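Exo-arabinanase (Penicillium chrysogenum, PDB 3A72) probably hydrolyses alpha-1,5-linked L-arabinan from a chain end, as an exo-acting arabinanase, and binds arabinobiose in a central pocket. Local coordinates at residues 208-213 and 218-223; 55-58 and 63-66; 140-143 and 149-152; 68-73 and 77-82. All coordinates share one frame; numbering follows the deposited sequence.

Interaction 1: residues 208-213 and 218-223; sequences PVVTKL and YFYVYE. With AHR (alpha-L-arabinofuranose), chain B.
Val209 pairs with Val221, and Thr211 with Phe219, in an antiparallel beta hairpin that supplies the first two strands of one four-stranded blade of a six-bladed beta-propeller. The strand axes run 163° apart, and each of these hydrogen-bonded pairs contributes two backbone bonds. The straightest is Val221 N to Val209 O, 2.9 Å long with an N-H...O angle of 177°. Between and beyond them, the non-hydrogen-bonded pairs Val210-Tyr220 and Lys212-Tyr218 project to the other face of the sheet. There Lys212 lies across the Tyr218 ring, its CG trans to the backbone N (chi1 -169°) and the rest of the chain fully extended. Its CB starts 3.9 Å from Tyr218 CE1. CG then sits over the ring face in a CH-pi contact, 4.0 Å from the centroid of the Tyr218 ring. CD has moved to the phenol end, 3.7 Å from Tyr218 CZ, and CE comes within 3.3 Å of Tyr218 OH. At the tip, Lys212 NZ donates to a water that is also hydrogen-bonded to Tyr218 OH, joining both polar ends. Val210 CG1 borders the edge of the same ring, while Val210 CG2 packs 3.7 Å from Tyr220 CD1. The other end of the hairpin reaches the glycan pocket: Ser267 N binds Glu223 OE1, and the arabinofuranose of chain B donates its O1 hydroxyl to Glu223 OE2 at 2.6 Å.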
loop_
_atom_site.group_PDB
_atom_site.type_symbol
_atom_site.label_atom_id
_atom_site.label_comp_id
_atom_site.label_asym_id
_atom_site.label_seq_id
_atom_site.Cartn_x
_atom_site.Cartn_y
_atom_site.Cartn_z
ATOM N N PRO A 208 6.367 -1.052 -3.304
ATOM C CA PRO A 208 5.687 -1.121 -4.607
ATOM C C PRO A 208 4.195 -0.969 -4.485
ATOM O O PRO A 208 3.543 -1.645 -3.658
ATOM C CB PRO A 208 6.060 -2.531 -5.100
ATOM C CG PRO A 208 6.217 -3.342 -3.812
ATOM C CD PRO A 208 6.816 -2.373 -2.819
ATOM N N VAL A 209 3.622 -0.139 -5.369
ATOM C CA VAL A 209 2.184 0.021 -5.450
ATOM C C VAL A 209 1.825 0.017 -6.945
ATOM O O VAL A 209 2.532 0.648 -7.740
ATOM C CB VAL A 209 1.694 1.286 -4.730
ATOM C CG1 VAL A 209 0.212 1.559 -4.987
ATOM C CG2 VAL A 209 1.983 1.211 -3.239
ATOM N N VAL A 210 0.745 -0.665 -7.333
ATOM C CA VAL A 210 0.417 -0.839 -8.760
ATOM C C VAL A 210 -1.000 -0.363 -8.993
ATOM O O VAL A 210 -1.900 -0.618 -8.178
ATOM C CB VAL A 210 0.581 -2.298 -9.180
ATOM C CG1 VAL A 210 0.292 -2.480 -10.657
ATOM C CG2 VAL A 210 1.970 -2.797 -8.872
ATOM N N THR A 211 -1.236 0.251 -10.134
ATOM C CA THR A 211 -2.600 0.515 -10.612
ATOM C C THR A 211 -2.666 0.191 -12.099
ATOM O O THR A 211 -1.784 0.553 -12.883
ATOM C CB THR A 211 -3.048 1.943 -10.274
ATOM O OG1 THR A 211 -4.467 2.068 -10.544
ATOM C CG2 THR A 211 -2.385 3.039 -11.037
ATOM N N LYS A 212 -3.756 -0.471 -12.525
ATOM C CA LYS A 212 -3.959 -0.796 -13.915
ATOM C C LYS A 212 -4.564 0.381 -14.670
ATOM O O LYS A 212 -5.543 1.005 -14.232
ATOM C CB LYS A 212 -4.878 -2.021 -14.021
ATOM C CG LYS A 212 -4.918 -2.591 -15.425
ATOM C CD LYS A 212 -5.768 -3.860 -15.496
ATOM C CE LYS A 212 -5.655 -4.527 -16.871
ATOM N NZ LYS A 212 -6.515 -5.717 -16.921
ATOM N N LEU A 213 -4.026 0.684 -15.838
ATOM C CA LEU A 213 -4.472 1.778 -16.671
ATOM C C LEU A 213 -5.459 1.289 -17.733
ATOM O O LEU A 213 -5.511 0.078 -18.040
ATOM C CB LEU A 213 -3.243 2.391 -17.358
ATOM C CG LEU A 213 -2.154 2.897 -16.390
ATOM C CD1 LEU A 213 -1.034 3.575 -17.153
ATOM C CD2 LEU A 213 -2.723 3.806 -15.315
ATOM N N TYR A 218 0.089 -1.508 -16.847
ATOM C CA TYR A 218 0.144 -1.403 -15.396
ATOM C C TYR A 218 1.186 -0.375 -15.047
ATOM O O TYR A 218 2.308 -0.378 -15.581
ATOM C CB TYR A 218 0.487 -2.743 -14.737
ATOM C CG TYR A 218 -0.579 -3.793 -14.929
ATOM C CD1 TYR A 218 -1.502 -4.077 -13.919
ATOM C CD2 TYR A 218 -0.687 -4.506 -16.132
ATOM C CE1 TYR A 218 -2.474 -5.052 -14.095
ATOM C CE2 TYR A 218 -1.667 -5.465 -16.293
ATOM C CZ TYR A 218 -2.561 -5.746 -15.305
ATOM O OH TYR A 218 -3.522 -6.703 -15.486
ATOM N N PHE A 219 0.805 0.521 -14.125
ATOM C CA PHE A 219 1.648 1.579 -13.556
ATOM C C PHE A 219 2.163 1.103 -12.203
ATOM O O PHE A 219 1.382 0.957 -11.264
ATOM C CB PHE A 219 0.823 2.852 -13.451
ATOM C CG PHE A 219 1.496 4.053 -12.893
ATOM C CD1 PHE A 219 2.162 4.932 -13.758
ATOM C CD2 PHE A 219 1.511 4.354 -11.543
ATOM C CE1 PHE A 219 2.805 6.037 -13.254
ATOM C CE2 PHE A 219 2.142 5.479 -11.047
ATOM C CZ PHE A 219 2.792 6.328 -11.909
ATOM N N TYR A 220 3.440 0.803 -12.158
ATOM C CA TYR A 220 4.145 0.264 -10.985
ATOM C C TYR A 220 4.974 1.378 -10.404
ATOM O O TYR A 220 5.952 1.793 -11.067
ATOM C CB TYR A 220 4.957 -0.941 -11.445
ATOM C CG TYR A 220 5.846 -1.628 -10.442
ATOM C CD1 TYR A 220 5.500 -2.880 -9.916
ATOM C CD2 TYR A 220 7.041 -1.089 -10.025
ATOM C CE1 TYR A 220 6.323 -3.516 -8.995
ATOM C CE2 TYR A 220 7.862 -1.715 -9.124
ATOM C CZ TYR A 220 7.511 -2.928 -8.612
ATOM O OH TYR A 220 8.389 -3.516 -7.741
ATOM N N VAL A 221 4.653 1.888 -9.236
ATOM C CA VAL A 221 5.335 3.018 -8.630
ATOM C C VAL A 221 6.060 2.527 -7.374
ATOM O O VAL A 221 5.646 1.600 -6.685
ATOM C CB VAL A 221 4.352 4.166 -8.345
ATOM C CG1 VAL A 221 3.391 3.870 -7.198
ATOM C CG2 VAL A 221 5.068 5.508 -8.123
ATOM N N TYR A 222 7.181 3.213 -7.091
ATOM C CA TYR A 222 8.025 2.853 -5.958
ATOM C C TYR A 222 8.857 4.055 -5.554
ATOM O O TYR A 222 8.997 5.030 -6.294
ATOM C CB TYR A 222 8.922 1.701 -6.327
ATOM C CG TYR A 222 9.852 1.810 -7.520
ATOM C CD1 TYR A 222 11.205 2.036 -7.376
ATOM C CD2 TYR A 222 9.351 1.628 -8.800
ATOM C CE1 TYR A 222 12.055 2.103 -8.476
ATOM C CE2 TYR A 222 10.199 1.644 -9.902
ATOM C CZ TYR A 222 11.536 1.883 -9.743
ATOM O OH TYR A 222 12.341 1.869 -10.870
ATOM N N GLU A 223 9.405 3.989 -4.316
ATOM C CA GLU A 223 10.463 4.916 -3.926
ATOM C C GLU A 223 11.780 4.313 -4.349
ATOM O O GLU A 223 12.027 3.109 -4.161
ATOM C CB GLU A 223 10.443 5.238 -2.420
ATOM C CG GLU A 223 10.730 4.026 -1.526
ATOM C CD GLU A 223 10.760 4.323 -0.043
ATOM O OE1 GLU A 223 10.192 5.374 0.409
ATOM O OE2 GLU A 223 11.354 3.473 0.675
HETATM O O5 AHR B . 10.782 0.462 7.435
HETATM C C5 AHR B . 10.841 -0.450 6.291
HETATM C C4 AHR B . 11.453 0.288 5.134
HETATM O O4 AHR B . 10.522 1.289 4.701
HETATM C C3 AHR B . 11.696 -0.606 3.924
HETATM O O3 AHR B . 13.005 -1.194 4.011
HETATM C C2 AHR B . 11.574 0.397 2.751
HETATM O O2 AHR B . 11.045 -0.188 1.562
HETATM C C1 AHR B . 10.698 1.522 3.299
HETATM O O1 AHR B . 11.397 2.797 3.216
HETATM O O HOH W 1 -6.419 -7.626 -14.853
HETATM O O HOH W 2 -3.742 -7.461 -18.060
#

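Interaction 2: residues 55-58 and 63-66; sequences YRSK and TWNE
Antiparallel backbone pairing sets Tyr55 against Glu66 as a non-hydrogen-bonded pair and Arg56 against Asn65 as a hydrogen-bonded one, in which Arg56 N donates to Asn65 O at 2.8 Å and Asn65 N returns a bond to Arg56 O. The hairpin joins the outer two strands of a propeller blade, and its turn, from Ser57 to Trp64, has the Ser-X-Asp-X-Gly-X-Thr-Trp sequence of an Asp-box, a motif familiar from sialidases. With CG on the backbone N side (chi1 -64°), Trp64 brings its indole to Ser57, whose CB makes a CH-pi contact over the six-membered ring, 3.5 Å from its centroid and 4° off its normal. A hydrogen bond from Trp64 NE1 to Gly61 O fixes the ring's rotation, while Tyr55 O merely borders its edge, in plane. Ser57 OG, 2.8 Å from Thr63 O, is also hydrogen-bonded to Gly61 N. On the opposite face of the sheet from Arg56, Glu66 CB covers one face of the Tyr55 ring, 3.8 Å from the Tyr55 centroid and shifted toward the rim. The Glu66 carboxylate is turned 47° from that ring and pairs with Arg69 in a salt bridge. One water bridges the strands, donating to Arg56 O at 2.7 Å and accepting from Asn65 ND2.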
loop_
_atom_site.group_PDB
_atom_site.type_symbol
_atom_site.label_atom_id
_atom_site.label_comp_id
_atom_site.label_asym_id
_atom_site.label_seq_id
_atom_site.Cartn_x
_atom_site.Cartn_y
_atom_site.Cartn_z
ATOM N N TYR A 55 -11.949 -1.167 10.504
ATOM C CA TYR A 55 -12.990 -0.167 10.712
ATOM C C TYR A 55 -13.758 -0.009 9.422
ATOM O O TYR A 55 -13.196 0.012 8.336
ATOM C CB TYR A 55 -12.404 1.166 11.150
ATOM C CG TYR A 55 -12.108 1.292 12.642
ATOM C CD1 TYR A 55 -11.343 0.362 13.315
ATOM C CD2 TYR A 55 -12.544 2.396 13.345
ATOM C CE1 TYR A 55 -11.064 0.504 14.631
ATOM C CE2 TYR A 55 -12.259 2.552 14.693
ATOM C CZ TYR A 55 -11.520 1.605 15.350
ATOM O OH TYR A 55 -11.274 1.774 16.677
ATOM N N ARG A 56 -15.083 0.150 9.529
ATOM C CA ARG A 56 -15.972 0.273 8.381
ATOM C C ARG A 56 -16.710 1.595 8.389
ATOM O O ARG A 56 -17.103 2.088 9.451
ATOM C CB ARG A 56 -17.030 -0.836 8.418
ATOM C CG ARG A 56 -18.022 -0.789 7.266
ATOM C CD ARG A 56 -18.798 -2.072 7.150
ATOM N NE ARG A 56 -19.683 -2.290 8.284
ATOM C CZ ARG A 56 -20.250 -3.430 8.605
ATOM N NH1 ARG A 56 -19.973 -4.507 7.912
ATOM N NH2 ARG A 56 -21.095 -3.435 9.663
ATOM N N SER A 57 -16.930 2.140 7.204
ATOM C CA SER A 57 -17.858 3.245 6.980
ATOM C C SER A 57 -18.891 2.832 5.971
ATOM O O SER A 57 -18.541 2.360 4.871
ATOM C CB SER A 57 -17.127 4.509 6.502
ATOM O OG SER A 57 -18.089 5.528 6.203
ATOM N N LYS A 58 -20.161 3.040 6.299
ATOM C CA LYS A 58 -21.309 2.781 5.424
ATOM C C LYS A 58 -21.958 4.053 4.932
ATOM O O LYS A 58 -23.014 4.012 4.297
ATOM C CB LYS A 58 -22.342 1.872 6.117
ATOM C CG LYS A 58 -21.796 0.474 6.356
ATOM C CD LYS A 58 -22.777 -0.444 7.018
ATOM C CE LYS A 58 -23.957 -0.668 6.168
ATOM N NZ LYS A 58 -23.802 -1.231 4.847
ATOM N N THR A 63 -18.729 8.518 8.930
ATOM C CA THR A 63 -18.598 7.863 10.224
ATOM C C THR A 63 -17.955 6.508 10.045
ATOM O O THR A 63 -18.020 5.883 8.987
ATOM C CB THR A 63 -19.946 7.713 10.956
ATOM O OG1 THR A 63 -20.806 6.850 10.221
ATOM C CG2 THR A 63 -20.624 9.060 11.150
ATOM N N TRP A 64 -17.361 6.059 11.123
ATOM C CA TRP A 64 -16.513 4.844 11.171
ATOM C C TRP A 64 -16.775 4.054 12.435
ATOM O O TRP A 64 -16.966 4.638 13.522
ATOM C CB TRP A 64 -15.000 5.211 11.129
ATOM C CG TRP A 64 -14.688 5.871 9.806
ATOM C CD1 TRP A 64 -14.815 7.188 9.488
ATOM C CD2 TRP A 64 -14.229 5.213 8.617
ATOM N NE1 TRP A 64 -14.472 7.400 8.169
ATOM C CE2 TRP A 64 -14.100 6.214 7.614
ATOM C CE3 TRP A 64 -13.907 3.881 8.294
ATOM C CZ2 TRP A 64 -13.670 5.892 6.335
ATOM C CZ3 TRP A 64 -13.480 3.582 7.011
ATOM C CH2 TRP A 64 -13.359 4.563 6.060
ATOM N N ASN A 65 -16.763 2.742 12.355
ATOM C CA ASN A 65 -16.900 1.871 13.506
ATOM C C ASN A 65 -16.041 0.644 13.337
ATOM O O ASN A 65 -15.964 0.095 12.236
ATOM C CB ASN A 65 -18.365 1.357 13.642
ATOM C CG ASN A 65 -19.297 2.482 14.031
ATOM O OD1 ASN A 65 -19.430 2.842 15.222
ATOM N ND2 ASN A 65 -19.980 3.021 13.072
ATOM N N GLU A 66 -15.427 0.176 14.414
ATOM C CA GLU A 66 -14.684 -1.087 14.368
ATOM C C GLU A 66 -15.641 -2.252 14.172
ATOM O O GLU A 66 -16.654 -2.366 14.898
ATOM C CB GLU A 66 -13.887 -1.221 15.682
ATOM C CG GLU A 66 -12.914 -2.430 15.619
ATOM C CD GLU A 66 -11.913 -2.465 16.745
ATOM O OE1 GLU A 66 -12.312 -2.221 17.865
ATOM O OE2 GLU A 66 -10.704 -2.732 16.603
HETATM O O HOH W 3 -19.661 2.348 10.372
HETATM O O HOH W 4 -20.853 4.311 8.762
#

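Interaction 3: residues 140-143 and 149-152; sequences ARPN and VWEP. With AHR (alpha-L-arabinofuranose), chain B; AHR (alpha-L-arabinofuranose), chain C.
The loop 140-143 passes the end of the Trp150 indole without any backbone hydrogen bond to strand 149-152, the nearest CA atoms, those of Ala140 and Val149, being 7.8 Å apart. Strand 149-157 is the first of its propeller blade, and the contact forms one wall of the glycan pocket. Trp150 reaches across alone. Its CH2 comes 3.3 Å from Ala140 C, and Arg141 CA lies at the ring edge, in plane, so the loop backbone meets the rim of the indole. Pro142, at the centre of an inverse gamma turn, stands about at right angles to Trp150, with its CD 4.0 Å from Trp150 CH2. Over one face of the indole, C5 of the chain B arabinofuranose is centred 3.6 Å above the plane, the sugar-on-aromatic packing common in carbohydrate sites. Pro142 touches both sugars: its CB is 3.5 Å from O3 of chain B, its CD 3.4 Å from O2 of chain C. The next residue after Trp150, Glu151, is bent at its second torsion (chi2 144°), which turns its carboxylate toward the chain B arabinofuranose. Ser166 OG binds Glu151 OE1, which lies 2.9 Å from O2 of that sugar, whereas Glu151 OE2 lies 3.1 Å from its C1.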
loop_
_atom_site.group_PDB
_atom_site.type_symbol
_atom_site.label_atom_id
_atom_site.label_comp_id
_atom_site.label_asym_id
_atom_site.label_seq_id
_atom_site.Cartn_x
_atom_site.Cartn_y
_atom_site.Cartn_z
ATOM N N ALA A 140 13.337 -7.091 11.420
ATOM C CA ALA A 140 12.448 -6.033 10.921
ATOM C C ALA A 140 13.002 -4.647 11.151
ATOM O O ALA A 140 12.342 -3.789 11.746
ATOM C CB ALA A 140 11.103 -6.207 11.570
ATOM N N ARG A 141 14.217 -4.421 10.635
ATOM C CA ARG A 141 14.778 -3.064 10.607
ATOM C C ARG A 141 15.383 -2.831 9.202
ATOM O O ARG A 141 15.997 -3.734 8.640
ATOM C CB ARG A 141 15.877 -2.837 11.649
ATOM C CG ARG A 141 15.355 -2.890 13.067
ATOM C CD ARG A 141 16.460 -2.507 14.053
ATOM N NE ARG A 141 16.002 -2.526 15.461
ATOM C CZ ARG A 141 16.010 -3.546 16.273
ATOM N NH1 ARG A 141 16.482 -4.714 15.884
ATOM N NH2 ARG A 141 15.528 -3.405 17.509
ATOM N N PRO A 142 15.222 -1.627 8.671
ATOM C CA PRO A 142 15.656 -1.317 7.296
ATOM C C PRO A 142 17.120 -0.943 7.231
ATOM O O PRO A 142 17.466 0.146 6.799
ATOM C CB PRO A 142 14.733 -0.206 6.864
ATOM C CG PRO A 142 14.569 0.570 8.161
ATOM C CD PRO A 142 14.389 -0.546 9.224
ATOM N N ASN A 143 17.978 -1.842 7.672
ATOM C CA ASN A 143 19.417 -1.681 7.614
ATOM C C ASN A 143 20.002 -2.674 6.641
ATOM O O ASN A 143 19.571 -3.815 6.562
ATOM C CB ASN A 143 20.057 -1.898 8.994
ATOM C CG ASN A 143 19.678 -0.831 9.978
ATOM O OD1 ASN A 143 20.217 0.305 9.941
ATOM N ND2 ASN A 143 18.825 -1.091 10.851
ATOM N N VAL A 149 11.610 -9.039 4.856
ATOM C CA VAL A 149 10.663 -8.764 3.808
ATOM C C VAL A 149 9.649 -7.747 4.330
ATOM O O VAL A 149 9.417 -7.643 5.554
ATOM C CB VAL A 149 9.948 -10.026 3.318
ATOM C CG1 VAL A 149 10.942 -10.975 2.676
ATOM C CG2 VAL A 149 9.161 -10.720 4.423
ATOM N N TRP A 150 9.034 -6.978 3.416
ATOM C CA TRP A 150 8.190 -5.859 3.809
ATOM C C TRP A 150 7.086 -5.567 2.801
ATOM O O TRP A 150 7.253 -5.774 1.586
ATOM C CB TRP A 150 9.011 -4.637 3.868
ATOM C CG TRP A 150 10.376 -4.493 4.430
ATOM C CD1 TRP A 150 11.551 -4.468 3.744
ATOM C CD2 TRP A 150 10.713 -4.237 5.810
ATOM N NE1 TRP A 150 12.544 -4.255 4.619
ATOM C CE2 TRP A 150 12.098 -4.068 5.882
ATOM C CE3 TRP A 150 9.964 -4.155 6.976
ATOM C CZ2 TRP A 150 12.752 -3.769 7.052
ATOM C CZ3 TRP A 150 10.617 -3.830 8.163
ATOM C CH2 TRP A 150 11.999 -3.642 8.173
ATOM N N GLU A 151 6.015 -4.932 3.256
ATOM C CA GLU A 151 5.189 -4.053 2.393
ATOM C C GLU A 151 4.458 -4.791 1.255
ATOM O O GLU A 151 4.589 -4.422 0.081
ATOM C CB GLU A 151 6.013 -2.902 1.866
ATOM C CG GLU A 151 6.555 -1.986 2.968
ATOM C CD GLU A 151 7.915 -1.424 2.717
ATOM O OE1 GLU A 151 8.592 -1.696 1.724
ATOM O OE2 GLU A 151 8.409 -0.605 3.618
ATOM N N PRO A 152 3.621 -5.762 1.560
ATOM C CA PRO A 152 2.874 -6.446 0.509
ATOM C C PRO A 152 1.864 -5.533 -0.210
ATOM O O PRO A 152 1.218 -4.654 0.410
ATOM C CB PRO A 152 2.104 -7.548 1.234
ATOM C CG PRO A 152 1.955 -7.017 2.643
ATOM C CD PRO A 152 3.273 -6.309 2.915
HETATM O O5 AHR B . 10.782 0.462 7.435
HETATM C C5 AHR B . 10.841 -0.450 6.291
HETATM C C4 AHR B . 11.453 0.288 5.134
HETATM O O4 AHR B . 10.522 1.289 4.701
HETATM C C3 AHR B . 11.696 -0.606 3.924
HETATM O O3 AHR B . 13.005 -1.194 4.011
HETATM C C2 AHR B . 11.574 0.397 2.751
HETATM O O2 AHR B . 11.045 -0.188 1.562
HETATM C C1 AHR B . 10.698 1.522 3.299
HETATM O O1 AHR B . 11.397 2.797 3.216
HETATM O O5 AHR C . 5.947 -0.001 8.364
HETATM C C5 AHR C . 6.729 0.163 9.583
HETATM C C4 AHR C . 8.085 0.726 9.212
HETATM O O4 AHR C . 8.788 -0.278 8.404
HETATM C C3 AHR C . 8.997 0.854 10.424
HETATM O O3 AHR C . 8.793 2.102 11.117
HETATM C C2 AHR C . 10.379 0.861 9.739
HETATM O O2 AHR C . 11.436 0.415 10.619
HETATM C C1 AHR C . 10.195 -0.126 8.577
#

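Interaction 4: residues 68-73 and 77-82; sequences SRVHDT and YGLRYQ. With AHR (alpha-L-arabinofuranose), chain C.
Leu79 spreads its two methyls over Val70 and the turn at Asp72. CD1 packs 3.7 Å from Val70 CG1 and also meets the carbonyl O of Val70; CD2 lies 3.7 Å from Asp72 CB. This apolar contact stands where the chain leaves strand 65-70, the last of one propeller blade, and heads for strand 82-87, the first of the next. Beside it, Asp72 forms an inverse gamma turn and extends its carboxylate to the start of segment 77-82, a chi1 of -171° swinging CG away from the backbone N. Asp72 OD2 accepts through its anti lone pair from Gly78 N at 2.8 Å, with an N-H...O angle of 155°. Tyr77 N adds a weak, bent bond to the same oxygen at 2.9 Å. Ser106 OG is a further partner of OD2, and Asn75 N binds OD1. Farther on, Arg80 and Tyr81 make a classic beta bulge opposite Ser105, and the chain turns a corner into the glycan pocket. There C5 of the chain C arabinofuranose sits 3.7 Å above the centre of the Tyr81 ring, and Gln82 NE2 donates to O5 of that sugar at 2.9 Å. Both Asp72 oxygens thus have hydrogen-bonding partners, two of those on OD2 being backbone N-H groups; such surroundings would be expected to offset the cost of burying the carboxylate and to keep it ionised.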
loop_
_atom_site.group_PDB
_atom_site.type_symbol
_atom_site.label_atom_id
_atom_site.label_comp_id
_atom_site.label_asym_id
_atom_site.label_seq_id
_atom_site.Cartn_x
_atom_site.Cartn_y
_atom_site.Cartn_z
ATOM N N SER A 68 -14.087 -5.662 13.307
ATOM C CA SER A 68 -13.328 -6.903 13.597
ATOM C C SER A 68 -11.870 -6.497 13.807
ATOM O O SER A 68 -11.468 -5.343 13.603
ATOM C CB SER A 68 -13.462 -7.915 12.502
ATOM O OG SER A 68 -12.843 -7.424 11.303
ATOM N N ARG A 69 -11.104 -7.500 14.221
ATOM C CA ARG A 69 -9.652 -7.419 14.334
ATOM C C ARG A 69 -9.020 -8.670 13.758
ATOM O O ARG A 69 -9.571 -9.772 13.963
ATOM C CB ARG A 69 -9.238 -7.251 15.819
ATOM C CG ARG A 69 -9.737 -5.976 16.429
ATOM C CD ARG A 69 -9.532 -5.998 17.943
ATOM N NE ARG A 69 -10.033 -4.764 18.473
ATOM C CZ ARG A 69 -10.014 -4.372 19.723
ATOM N NH1 ARG A 69 -9.434 -5.164 20.604
ATOM N NH2 ARG A 69 -10.520 -3.211 20.062
ATOM N N VAL A 70 -7.919 -8.507 13.042
ATOM C CA VAL A 70 -7.184 -9.660 12.508
ATOM C C VAL A 70 -6.031 -9.920 13.467
ATOM O O VAL A 70 -5.110 -9.099 13.602
ATOM C CB VAL A 70 -6.720 -9.449 11.080
ATOM C CG1 VAL A 70 -6.243 -10.801 10.513
ATOM C CG2 VAL A 70 -7.857 -8.870 10.196
ATOM N N HIS A 71 -6.103 -11.073 14.159
ATOM C CA HIS A 71 -5.094 -11.463 15.123
ATOM C C HIS A 71 -4.133 -12.489 14.508
ATOM O O HIS A 71 -4.454 -13.217 13.567
ATOM C CB HIS A 71 -5.754 -12.100 16.339
ATOM C CG HIS A 71 -6.646 -11.213 17.086
ATOM N ND1 HIS A 71 -6.260 -10.372 18.081
ATOM C CD2 HIS A 71 -7.978 -11.054 16.963
ATOM C CE1 HIS A 71 -7.359 -9.709 18.536
ATOM N NE2 HIS A 71 -8.386 -10.111 17.892
ATOM N N ASP A 72 -2.923 -12.520 15.120
ATOM C CA ASP A 72 -1.880 -13.432 14.660
ATOM C C ASP A 72 -2.104 -14.817 15.220
ATOM O O ASP A 72 -1.462 -15.271 16.178
ATOM C CB ASP A 72 -0.511 -12.915 15.062
ATOM C CG ASP A 72 0.623 -13.728 14.412
ATOM O OD1 ASP A 72 0.332 -14.744 13.734
ATOM O OD2 ASP A 72 1.795 -13.316 14.619
ATOM N N THR A 73 -3.072 -15.530 14.626
ATOM C CA THR A 73 -3.398 -16.874 15.020
ATOM C C THR A 73 -2.379 -17.900 14.521
ATOM O O THR A 73 -2.332 -19.010 15.031
ATOM C CB THR A 73 -4.804 -17.273 14.506
ATOM O OG1 THR A 73 -4.790 -17.184 13.094
ATOM C CG2 THR A 73 -5.860 -16.379 15.114
ATOM N N TYR A 77 2.939 -13.958 17.205
ATOM C CA TYR A 77 3.944 -12.901 17.322
ATOM C C TYR A 77 3.303 -11.532 17.415
ATOM O O TYR A 77 3.764 -10.639 18.165
ATOM C CB TYR A 77 4.919 -12.888 16.159
ATOM C CG TYR A 77 5.698 -14.156 15.885
ATOM C CD1 TYR A 77 5.865 -15.156 16.838
ATOM C CD2 TYR A 77 6.252 -14.391 14.634
ATOM C CE1 TYR A 77 6.575 -16.310 16.543
ATOM C CE2 TYR A 77 6.943 -15.523 14.319
ATOM C CZ TYR A 77 7.099 -16.481 15.261
ATOM O OH TYR A 77 7.796 -17.635 14.909
ATOM N N GLY A 78 2.265 -11.323 16.600
ATOM C CA GLY A 78 1.628 -10.015 16.413
ATOM C C GLY A 78 1.613 -9.653 14.935
ATOM O O GLY A 78 2.636 -9.738 14.254
ATOM N N LEU A 79 0.420 -9.261 14.468
ATOM C CA LEU A 79 0.304 -8.706 13.087
ATOM C C LEU A 79 0.632 -7.244 13.195
ATOM O O LEU A 79 -0.183 -6.430 13.656
ATOM C CB LEU A 79 -1.068 -8.979 12.502
ATOM C CG LEU A 79 -1.452 -10.443 12.351
ATOM C CD1 LEU A 79 -2.729 -10.589 11.528
ATOM C CD2 LEU A 79 -0.297 -11.297 11.766
ATOM N N ARG A 80 1.877 -6.920 12.886
ATOM C CA ARG A 80 2.532 -5.715 13.353
ATOM C C ARG A 80 2.738 -4.630 12.333
ATOM O O ARG A 80 2.497 -3.448 12.609
ATOM C CB ARG A 80 3.889 -6.099 13.997
ATOM C CG ARG A 80 4.555 -4.954 14.758
ATOM C CD ARG A 80 5.862 -5.414 15.475
ATOM N NE ARG A 80 5.602 -6.591 16.307
ATOM C CZ ARG A 80 5.072 -6.602 17.500
ATOM N NH1 ARG A 80 4.853 -5.448 18.157
ATOM N NH2 ARG A 80 4.783 -7.752 18.084
ATOM N N TYR A 81 3.253 -5.011 11.153
ATOM C CA TYR A 81 3.640 -4.060 10.124
ATOM C C TYR A 81 2.888 -4.334 8.791
ATOM O O TYR A 81 2.655 -5.482 8.410
ATOM C CB TYR A 81 5.110 -4.105 9.799
ATOM C CG TYR A 81 6.072 -3.480 10.796
ATOM C CD1 TYR A 81 5.654 -2.712 11.892
ATOM C CD2 TYR A 81 7.453 -3.663 10.611
ATOM C CE1 TYR A 81 6.593 -2.158 12.774
ATOM C CE2 TYR A 81 8.364 -3.131 11.466
ATOM C CZ TYR A 81 7.925 -2.372 12.561
ATOM O OH TYR A 81 8.837 -1.789 13.442
ATOM N N GLN A 82 2.597 -3.235 8.110
ATOM C CA GLN A 82 2.367 -3.241 6.667
ATOM C C GLN A 82 1.193 -4.123 6.219
ATOM O O GLN A 82 1.315 -4.976 5.371
ATOM C CB GLN A 82 3.662 -3.640 5.950
ATOM C CG GLN A 82 4.773 -2.639 6.244
ATOM C CD GLN A 82 6.140 -3.223 6.506
ATOM O OE1 GLN A 82 6.451 -4.352 6.074
ATOM N NE2 GLN A 82 6.982 -2.456 7.167
HETATM O O5 AHR C . 5.947 -0.001 8.364
HETATM C C5 AHR C . 6.729 0.163 9.583
HETATM C C4 AHR C . 8.085 0.726 9.212
HETATM O O4 AHR C . 8.788 -0.278 8.404
HETATM C C3 AHR C . 8.997 0.854 10.424
HETATM O O3 AHR C . 8.793 2.102 11.117
HETATM C C2 AHR C . 10.379 0.861 9.739
HETATM O O2 AHR C . 11.436 0.415 10.619
HETATM C C1 AHR C . 10.195 -0.126 8.577
#

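How the interactions relate
From the N terminus, interaction 2 closes first, a hairpin turn at the rim of one blade. Interaction 4 follows directly, using the same strand 65-70 and closing the short loop into the next blade, whose first strand begins at Gln82. Interaction 3 closes the loop entering the blade of strand 149-157, and interaction 1 the first hairpin of the blade after that. All four are in series; none nests or crosses. Three converge on arabinobiose: 3 and 4 on the chain C sugar, 1 and 3 on that of chain B. A hydrogen bond from Glu151 N to Gln82 OE1 links 3 with 4, and Pro208 CD packs on Glu151 O to join 1 and 3, whereas interaction 2 stays peripheral.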